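Local coordinates for protein polymeric Immunoglobulin Receptor (Oncorhynchus mykiss, PDB 5F1S) that probably binds polymeric immunoglobulins for mucosal immunity through an ectodomain of immunoglobulin-like domains, which corresponds to secretory component, at residues T78-E83 with L106-I111. Residues are numbered along the deposited sequence; the frame is centred on the assembly and turned at random.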
loop_
_atom_site.group_PDB
_atom_site.type_symbol
_atom_site.label_atom_id
_atom_site.label_comp_id
_atom_site.label_asym_id
_atom_site.label_seq_id
_atom_site.Cartn_x
_atom_site.Cartn_y
_atom_site.Cartn_z
ATOM N N THR A 78 1.272 9.140 8.143
ATOM C CA THR A 78 1.199 9.652 6.778
ATOM C C THR A 78 2.584 9.776 6.149
ATOM O O THR A 78 3.621 9.907 6.823
ATOM C CB THR A 78 0.490 11.031 6.739
ATOM O OG1 THR A 78 1.259 11.965 7.507
ATOM C CG2 THR A 78 -0.944 10.926 7.328
ATOM N N GLU A 79 2.587 9.740 4.822
ATOM C CA GLU A 79 3.796 10.022 4.054
ATOM C C GLU A 79 4.970 9.196 4.585
ATOM O O GLU A 79 6.065 9.701 4.852
ATOM C CB GLU A 79 4.137 11.512 4.081
ATOM C CG GLU A 79 2.964 12.464 3.851
ATOM C CD GLU A 79 2.829 12.925 2.424
ATOM O OE1 GLU A 79 3.503 12.361 1.534
ATOM O OE2 GLU A 79 2.044 13.866 2.191
ATOM N N LEU A 80 4.743 7.894 4.721
ATOM C CA LEU A 80 5.745 7.049 5.344
ATOM C C LEU A 80 7.020 7.015 4.519
ATOM O O LEU A 80 6.975 6.873 3.297
ATOM C CB LEU A 80 5.208 5.634 5.506
ATOM C CG LEU A 80 4.244 5.516 6.681
ATOM C CD1 LEU A 80 3.450 4.219 6.563
ATOM C CD2 LEU A 80 5.014 5.526 8.016
ATOM N N GLN A 81 8.151 7.078 5.207
ATOM C CA GLN A 81 9.471 7.025 4.598
ATOM C C GLN A 81 10.130 5.686 4.876
ATOM O O GLN A 81 9.819 4.995 5.843
ATOM C CB GLN A 81 10.327 8.173 5.139
ATOM C CG GLN A 81 9.708 9.534 4.873
ATOM C CD GLN A 81 9.521 9.813 3.417
ATOM O OE1 GLN A 81 10.495 10.026 2.702
ATOM N NE2 GLN A 81 8.287 9.841 2.967
ATOM N N LYS A 82 11.110 5.315 4.043
ATOM C CA LYS A 82 11.742 4.023 4.253
ATOM C C LYS A 82 12.293 3.907 5.675
ATOM O O LYS A 82 12.237 2.844 6.300
ATOM C CB LYS A 82 12.856 3.812 3.234
ATOM C CG LYS A 82 13.423 2.401 3.324
ATOM C CD LYS A 82 14.445 2.080 2.263
ATOM C CE LYS A 82 14.930 0.619 2.469
ATOM N NZ LYS A 82 15.959 0.230 1.472
ATOM N N GLU A 83 12.837 4.990 6.196
ATOM C CA GLU A 83 13.419 4.947 7.530
ATOM C C GLU A 83 12.351 4.807 8.623
ATOM O O GLU A 83 12.707 4.531 9.783
ATOM C CB GLU A 83 14.277 6.191 7.750
ATOM C CG GLU A 83 13.543 7.514 7.652
ATOM C CD GLU A 83 13.576 8.163 6.245
ATOM O OE1 GLU A 83 13.777 7.448 5.198
ATOM O OE2 GLU A 83 13.379 9.416 6.211
ATOM N N LEU A 106 3.080 -4.611 15.792
ATOM C CA LEU A 106 3.068 -5.026 14.392
ATOM C C LEU A 106 4.265 -4.386 13.727
ATOM O O LEU A 106 4.816 -3.393 14.201
ATOM C CB LEU A 106 1.792 -4.663 13.653
ATOM C CG LEU A 106 1.773 -3.240 13.086
ATOM C CD1 LEU A 106 0.570 -3.028 12.272
ATOM C CD2 LEU A 106 1.818 -2.299 14.250
ATOM N N HIS A 107 4.657 -4.973 12.608
ATOM C CA HIS A 107 5.806 -4.497 11.874
ATOM C C HIS A 107 5.295 -3.778 10.640
ATOM O O HIS A 107 4.368 -4.246 9.995
ATOM C CB HIS A 107 6.752 -5.644 11.453
ATOM C CG HIS A 107 8.008 -5.156 10.797
ATOM N ND1 HIS A 107 8.139 -5.050 9.428
ATOM C CD2 HIS A 107 9.171 -4.703 11.324
ATOM C CE1 HIS A 107 9.338 -4.566 9.140
ATOM N NE2 HIS A 107 9.978 -4.341 10.274
ATOM N N ILE A 108 5.909 -2.645 10.326
ATOM C CA ILE A 108 5.590 -1.870 9.126
ATOM C C ILE A 108 6.848 -1.836 8.261
ATOM O O ILE A 108 7.907 -1.398 8.716
ATOM C CB ILE A 108 5.136 -0.434 9.458
ATOM C CG1 ILE A 108 3.927 -0.454 10.370
ATOM C CG2 ILE A 108 4.845 0.324 8.192
ATOM C CD1 ILE A 108 3.438 0.995 10.867
ATOM N N ASN A 109 6.736 -2.325 7.031
ATOM C CA ASN A 109 7.859 -2.339 6.090
ATOM C C ASN A 109 7.527 -1.345 4.997
ATOM O O ASN A 109 6.561 -1.542 4.257
ATOM C CB ASN A 109 8.058 -3.747 5.523
ATOM C CG ASN A 109 9.297 -3.840 4.650
ATOM O OD1 ASN A 109 10.255 -3.081 4.837
ATOM N ND2 ASN A 109 9.271 -4.753 3.687
ATOM N N VAL A 110 8.296 -0.264 4.915
ATOM C CA VAL A 110 8.044 0.788 3.945
ATOM C C VAL A 110 8.980 0.542 2.772
ATOM O O VAL A 110 10.199 0.582 2.929
ATOM C CB VAL A 110 8.265 2.182 4.536
ATOM C CG1 VAL A 110 7.866 3.248 3.505
ATOM C CG2 VAL A 110 7.431 2.370 5.762
ATOM N N ILE A 111 8.411 0.306 1.602
ATOM C CA ILE A 111 9.186 -0.229 0.490
ATOM C C ILE A 111 9.293 0.783 -0.637
ATOM O O ILE A 111 8.388 1.583 -0.906
ATOM C CB ILE A 111 8.582 -1.554 -0.020
ATOM C CG1 ILE A 111 7.168 -1.391 -0.414
ATOM C CG2 ILE A 111 8.642 -2.601 1.099
ATOM C CD1 ILE A 111 6.529 -2.737 -0.906
#
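Val-110 pushes its isopropyl group into the bend at Leu-80 to Lys-82. The carbonyl oxygen of Gln-81 sits over the branch point, 3.5 Å from Val-110 CB and about as close to CG1 and CG2. With CG1 anti to the backbone N (chi1 -175°), that methyl lies 3.6 Å from the Gln-81 carbonyl carbon; both methyls also meet Leu-80 CB, CG2 at 4.0 Å and CG1 hardly farther. Leu-80 sends its CB toward the strand, and its CD1 makes a looser touch with Ile-108 CG2 at 4.4 Å. Lys-82 CG passes 3.7 Å from Val-110 O before the extended chain leads away. On the far side of the bend, Gln-81 NE2 donates a nearly straight 2.9 Å bond to Glu-79 O from above the carbonyl plane. Ser-85 OG joins the segments indirectly, bonding both Lys-82 O and Val-110 N. The loop from strand 72-77 to strand 86-92 passes from one sheet of the V-set sandwich to the other, packing on strand 103-111 on the way; Val-10 of strand 8-11 touches Leu-80 and Val-110, and from strand 16-22 Val-16 packs on Leu-80 and Ile-18 on Ile-108.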